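Local coordinates for transglutaminase-like domain-containing protein (PDB 4XZ7) that probably acts as a transglutaminase, a homodimeric virulence factor with which Streptococcus suis resists phagocytosis, at residues Asn183-Leu197 / Tyr248-Gln260. Residues are numbered along the deposited sequence; the frame is centred on the assembly and turned at random.
Sequences NINVTKERFIANDDL and YLGSDLFAVTERQ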
loop_
_atom_site.group_PDB
_atom_site.type_symbol
_atom_site.label_atom_id
_atom_site.label_comp_id
_atom_site.label_asym_id
_atom_site.label_seq_id
_atom_site.Cartn_x
_atom_site.Cartn_y
_atom_site.Cartn_z
ATOM N N ASN B 183 -6.657 7.681 3.946
ATOM C CA ASN B 183 -6.511 8.606 5.076
ATOM C C ASN B 183 -5.359 9.603 4.955
ATOM O O ASN B 183 -5.053 10.336 5.905
ATOM C CB ASN B 183 -6.345 7.809 6.369
ATOM C CG ASN B 183 -7.635 7.136 6.809
ATOM O OD1 ASN B 183 -8.668 7.249 6.141
ATOM N ND2 ASN B 183 -7.579 6.428 7.936
ATOM N N ILE B 184 -4.700 9.632 3.800
ATOM C CA ILE B 184 -3.664 10.636 3.594
ATOM C C ILE B 184 -4.041 11.553 2.441
ATOM O O ILE B 184 -5.110 11.394 1.846
ATOM C CB ILE B 184 -2.285 10.012 3.333
ATOM C CG1 ILE B 184 -2.317 9.053 2.137
ATOM C CG2 ILE B 184 -1.784 9.328 4.585
ATOM C CD1 ILE B 184 -0.929 8.481 1.764
ATOM N N ASN B 185 -3.168 12.510 2.128
ATOM C CA ASN B 185 -3.551 13.624 1.257
ATOM C C ASN B 185 -4.854 14.215 1.770
ATOM O O ASN B 185 -5.761 14.491 1.004
ATOM C CB ASN B 185 -3.704 13.159 -0.202
ATOM C CG ASN B 185 -2.548 12.293 -0.652
ATOM O OD1 ASN B 185 -1.387 12.692 -0.559
ATOM N ND2 ASN B 185 -2.856 11.087 -1.105
ATOM N N VAL B 186 -4.953 14.360 3.089
ATOM C CA VAL B 186 -6.164 14.866 3.703
ATOM C C VAL B 186 -6.498 16.280 3.190
ATOM O O VAL B 186 -5.615 17.134 3.072
ATOM C CB VAL B 186 -6.031 14.888 5.231
ATOM C CG1 VAL B 186 -7.220 15.640 5.859
ATOM C CG2 VAL B 186 -5.913 13.472 5.769
ATOM N N THR B 187 -7.763 16.506 2.852
ATOM C CA THR B 187 -8.219 17.826 2.406
ATOM C C THR B 187 -8.657 18.675 3.606
ATOM O O THR B 187 -8.993 18.131 4.668
ATOM C CB THR B 187 -9.388 17.702 1.398
ATOM O OG1 THR B 187 -10.538 17.152 2.055
ATOM C CG2 THR B 187 -9.007 16.771 0.233
ATOM N N LYS B 188 -8.668 19.996 3.451
ATOM C CA LYS B 188 -9.198 20.833 4.534
ATOM C C LYS B 188 -10.650 20.447 4.828
ATOM O O LYS B 188 -11.094 20.500 5.980
ATOM C CB LYS B 188 -9.089 22.327 4.218
ATOM C CG LYS B 188 -9.896 22.837 3.027
ATOM C CD LYS B 188 -9.933 24.374 3.030
ATOM C CE LYS B 188 -10.464 24.948 1.719
ATOM N NZ LYS B 188 -9.383 25.089 0.693
ATOM N N GLU B 189 -11.376 20.031 3.793
ATOM C CA GLU B 189 -12.760 19.617 3.964
ATOM C C GLU B 189 -12.838 18.367 4.834
ATOM O O GLU B 189 -13.677 18.273 5.731
ATOM C CB GLU B 189 -13.435 19.353 2.612
ATOM C CG GLU B 189 -13.800 20.618 1.843
ATOM C CD GLU B 189 -12.632 21.194 1.059
ATOM O OE1 GLU B 189 -11.661 20.448 0.796
ATOM O OE2 GLU B 189 -12.691 22.393 0.701
ATOM N N ARG B 190 -11.961 17.407 4.560
ATOM C CA ARG B 190 -11.920 16.186 5.347
ATOM C C ARG B 190 -11.648 16.517 6.808
ATOM O O ARG B 190 -12.290 15.953 7.708
ATOM C CB ARG B 190 -10.853 15.239 4.805
ATOM C CG ARG B 190 -10.745 13.965 5.570
ATOM C CD ARG B 190 -11.778 12.974 5.095
ATOM N NE ARG B 190 -11.636 11.687 5.758
ATOM C CZ ARG B 190 -10.764 10.754 5.380
ATOM N NH1 ARG B 190 -9.949 10.977 4.355
ATOM N NH2 ARG B 190 -10.699 9.598 6.031
ATOM N N PHE B 191 -10.718 17.445 7.034
ATOM C CA PHE B 191 -10.299 17.790 8.389
ATOM C C PHE B 191 -11.427 18.483 9.154
ATOM O O PHE B 191 -11.689 18.171 10.328
ATOM C CB PHE B 191 -9.049 18.678 8.367
ATOM C CG PHE B 191 -8.488 18.969 9.737
ATOM C CD1 PHE B 191 -7.589 18.100 10.328
ATOM C CD2 PHE B 191 -8.876 20.107 10.441
ATOM C CE1 PHE B 191 -7.070 18.357 11.590
ATOM C CE2 PHE B 191 -8.370 20.373 11.703
ATOM C CZ PHE B 191 -7.463 19.495 12.283
ATOM N N ILE B 192 -12.097 19.420 8.492
ATOM C CA ILE B 192 -13.251 20.084 9.080
ATOM C C ILE B 192 -14.383 19.085 9.374
ATOM O O ILE B 192 -15.025 19.167 10.424
ATOM C CB ILE B 192 -13.758 21.208 8.169
ATOM C CG1 ILE B 192 -12.684 22.294 8.063
ATOM C CG2 ILE B 192 -15.048 21.799 8.713
ATOM C CD1 ILE B 192 -12.859 23.212 6.876
ATOM N N ALA B 193 -14.616 18.122 8.481
ATOM C CA ALA B 193 -15.683 17.148 8.749
ATOM C C ALA B 193 -15.328 16.268 9.958
ATOM O O ALA B 193 -16.184 15.937 10.786
ATOM C CB ALA B 193 -15.957 16.294 7.523
ATOM N N ASN B 194 -14.054 15.913 10.075
ATOM C CA ASN B 194 -13.595 15.222 11.272
ATOM C C ASN B 194 -13.791 16.049 12.553
ATOM O O ASN B 194 -14.207 15.513 13.589
ATOM C CB ASN B 194 -12.131 14.825 11.130
ATOM C CG ASN B 194 -11.740 13.732 12.100
ATOM O OD1 ASN B 194 -12.272 12.629 12.044
ATOM N ND2 ASN B 194 -10.827 14.042 13.010
ATOM N N ASP B 195 -13.495 17.348 12.482
ATOM C CA ASP B 195 -13.725 18.247 13.609
ATOM C C ASP B 195 -15.201 18.268 13.970
ATOM O O ASP B 195 -15.578 18.464 15.143
ATOM C CB ASP B 195 -13.255 19.664 13.293
ATOM C CG ASP B 195 -11.859 19.944 13.805
ATOM O OD1 ASP B 195 -11.205 19.009 14.324
ATOM O OD2 ASP B 195 -11.409 21.102 13.675
ATOM N N ASP B 196 -16.045 18.055 12.965
ATOM C CA ASP B 196 -17.472 17.971 13.242
ATOM C C ASP B 196 -17.799 16.688 13.991
ATOM O O ASP B 196 -18.549 16.714 14.966
ATOM C CB ASP B 196 -18.305 18.057 11.964
ATOM C CG ASP B 196 -19.782 18.271 12.259
ATOM O OD1 ASP B 196 -20.148 19.390 12.704
ATOM O OD2 ASP B 196 -20.565 17.315 12.063
ATOM N N LEU B 197 -17.242 15.571 13.530
ATOM C CA LEU B 197 -17.379 14.295 14.241
ATOM C C LEU B 197 -16.959 14.388 15.718
ATOM O O LEU B 197 -17.616 13.823 16.604
ATOM C CB LEU B 197 -16.563 13.222 13.529
ATOM C CG LEU B 197 -17.272 12.229 12.603
ATOM C CD1 LEU B 197 -18.616 12.708 12.164
ATOM C CD2 LEU B 197 -16.397 11.929 11.385
ATOM N N TYR B 248 -1.635 2.065 12.155
ATOM C CA TYR B 248 -1.828 3.431 11.711
ATOM C C TYR B 248 -3.319 3.742 11.598
ATOM O O TYR B 248 -3.757 4.840 11.963
ATOM C CB TYR B 248 -1.079 3.651 10.386
ATOM C CG TYR B 248 0.364 3.255 10.567
ATOM C CD1 TYR B 248 1.174 3.972 11.423
ATOM C CD2 TYR B 248 0.891 2.129 9.954
ATOM C CE1 TYR B 248 2.473 3.615 11.646
ATOM C CE2 TYR B 248 2.218 1.760 10.165
ATOM C CZ TYR B 248 2.996 2.513 11.021
ATOM O OH TYR B 248 4.314 2.191 11.267
ATOM N N LEU B 249 -4.106 2.767 11.146
ATOM C CA LEU B 249 -5.557 2.969 11.059
ATOM C C LEU B 249 -6.216 3.120 12.434
ATOM O O LEU B 249 -7.314 3.695 12.557
ATOM C CB LEU B 249 -6.219 1.813 10.321
ATOM C CG LEU B 249 -5.874 1.676 8.845
ATOM C CD1 LEU B 249 -6.407 0.324 8.350
ATOM C CD2 LEU B 249 -6.523 2.815 8.098
ATOM N N GLY B 250 -5.571 2.587 13.468
ATOM C CA GLY B 250 -6.101 2.738 14.814
ATOM C C GLY B 250 -5.518 3.918 15.571
ATOM O O GLY B 250 -5.985 4.243 16.683
ATOM N N SER B 251 -4.487 4.544 14.987
ATOM C CA SER B 251 -3.746 5.606 15.673
ATOM C C SER B 251 -3.956 7.020 15.126
ATOM O O SER B 251 -3.663 8.001 15.823
ATOM C CB SER B 251 -2.248 5.300 15.634
ATOM O OG SER B 251 -1.957 4.074 16.288
ATOM N N ASP B 252 -4.434 7.140 13.882
ATOM C CA ASP B 252 -4.532 8.462 13.277
ATOM C C ASP B 252 -5.837 9.169 13.627
ATOM O O ASP B 252 -6.699 8.623 14.319
ATOM C CB ASP B 252 -4.336 8.415 11.746
ATOM C CG ASP B 252 -5.495 7.772 10.980
ATOM O OD1 ASP B 252 -6.624 7.668 11.488
ATOM O OD2 ASP B 252 -5.263 7.386 9.812
ATOM N N LEU B 253 -5.985 10.373 13.097
ATOM C CA LEU B 253 -7.041 11.274 13.529
ATOM C C LEU B 253 -8.438 10.788 13.169
ATOM O O LEU B 253 -9.421 11.354 13.637
ATOM C CB LEU B 253 -6.825 12.670 12.950
ATOM C CG LEU B 253 -6.973 12.951 11.451
ATOM C CD1 LEU B 253 -6.991 14.482 11.231
ATOM C CD2 LEU B 253 -5.853 12.329 10.633
ATOM N N PHE B 254 -8.523 9.736 12.356
ATOM C CA PHE B 254 -9.821 9.232 11.906
ATOM C C PHE B 254 -10.274 7.986 12.657
ATOM O O PHE B 254 -11.384 7.492 12.451
ATOM C CB PHE B 254 -9.767 8.921 10.420
ATOM C CG PHE B 254 -9.377 10.099 9.577
ATOM C CD1 PHE B 254 -10.150 11.260 9.575
ATOM C CD2 PHE B 254 -8.254 10.051 8.784
ATOM C CE1 PHE B 254 -9.795 12.338 8.797
ATOM C CE2 PHE B 254 -7.900 11.135 7.997
ATOM C CZ PHE B 254 -8.671 12.275 8.007
ATOM N N ALA B 255 -9.407 7.480 13.521
ATOM C CA ALA B 255 -9.623 6.184 14.131
ATOM C C ALA B 255 -10.870 6.138 15.038
ATOM O O ALA B 255 -11.709 5.253 14.886
ATOM C CB ALA B 255 -8.395 5.771 14.907
ATOM N N VAL B 256 -11.010 7.043 15.995
ATOM C CA VAL B 256 -12.191 6.888 16.846
ATOM C C VAL B 256 -13.406 7.564 16.214
ATOM O O VAL B 256 -14.540 7.165 16.463
ATOM C CB VAL B 256 -11.959 7.382 18.316
ATOM C CG1 VAL B 256 -10.534 7.829 18.550
ATOM C CG2 VAL B 256 -13.018 8.401 18.786
ATOM N N THR B 257 -13.167 8.531 15.336
ATOM C CA THR B 257 -14.257 9.316 14.774
ATOM C C THR B 257 -14.957 8.624 13.602
ATOM O O THR B 257 -16.168 8.471 13.616
ATOM C CB THR B 257 -13.759 10.691 14.318
ATOM O OG1 THR B 257 -12.492 10.555 13.655
ATOM C CG2 THR B 257 -13.616 11.616 15.516
ATOM N N GLU B 258 -14.189 8.227 12.589
ATOM C CA GLU B 258 -14.720 7.530 11.418
ATOM C C GLU B 258 -14.786 6.021 11.592
ATOM O O GLU B 258 -15.801 5.377 11.310
ATOM C CB GLU B 258 -13.862 7.838 10.187
ATOM C CG GLU B 258 -13.831 9.322 9.850
ATOM C CD GLU B 258 -13.121 9.612 8.542
ATOM O OE1 GLU B 258 -12.558 8.684 7.913
ATOM O OE2 GLU B 258 -13.124 10.787 8.144
ATOM N N ARG B 259 -13.678 5.451 12.038
ATOM C CA ARG B 259 -13.554 4.002 12.098
ATOM C C ARG B 259 -14.241 3.423 13.333
ATOM O O ARG B 259 -14.678 2.270 13.323
ATOM C CB ARG B 259 -12.076 3.637 12.073
ATOM C CG ARG B 259 -11.741 2.174 11.970
ATOM C CD ARG B 259 -10.246 2.087 11.854
ATOM N NE ARG B 259 -9.758 0.735 11.619
ATOM C CZ ARG B 259 -9.029 0.050 12.491
ATOM N NH1 ARG B 259 -8.717 0.600 13.660
ATOM N NH2 ARG B 259 -8.596 -1.171 12.191
ATOM N N GLN B 260 -14.310 4.223 14.395
ATOM C CA GLN B 260 -14.878 3.821 15.684
ATOM C C GLN B 260 -14.127 2.639 16.298
ATOM O O GLN B 260 -14.665 1.870 17.096
ATOM C CB GLN B 260 -16.364 3.495 15.526
ATOM C CG GLN B 260 -17.163 4.605 14.848
ATOM C CD GLN B 260 -18.656 4.397 14.972
ATOM O OE1 GLN B 260 -19.217 3.492 14.366
ATOM N NE2 GLN B 260 -19.304 5.226 15.784
#
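Arg190 and Phe254 form a stacked cation-pi pair: the guanidinium lies almost flat on the phenyl ring, planes 11° apart, with Arg190 CZ 3.9 Å from the ring centroid. While one face of the cation is spent on the aromatic ring, its edge serves a bidentate, side-on salt bridge. Arg190 NE reaches Glu258 OE2 at 3.0 Å and Arg190 NH2 reaches Glu258 OE1 at 2.8 Å, both nearly straight, and the carboxylate is turned close to the guanidinium plane. A bend at chi2 (83°) turns the arginine chain back toward the ring and lays the guanidinium over its face, while Arg190 CG touches the ring's border at CZ and CE1; Leu253 CG covers the opposite face. Val186 CG2 touches the ring edge, 3.7 Å from Phe254 CZ. Asn183, itself packed against Phe254 through its CG, also accepts from Arg190 NH2 with OD1.

One helical turn further on, Asn194 uses both ends of its amide. Its OD1 receives the hydroxyl of Thr257 OG1 at 2.6 Å, in the carbonyl plane on a lone pair, whereas ND2 donates to Leu253 O from above that carbonyl's plane. Leu197 then packs its CB against Thr257 CB. These contacts set the start of helix 188-205 across the short helix 255-259 at 95°, within the helical part of the transglutaminase-like domain, whose family belongs to the papain-like CA clan.

Asn183 ND2 passes the chain on to Asp252 OD2, 3.1 Å away on the syn lone pair. In the second shell, Lys182 O takes Arg190 NH1, fixing the guanidinium's rotation, and Tyr173 OH of the second subunit also bonds Asp252 OD2. Asp252 OD1 caps Phe254 N, holding the turn that presents the ring, and Thr187 OG1 caps Arg190 N at the start of the other helix.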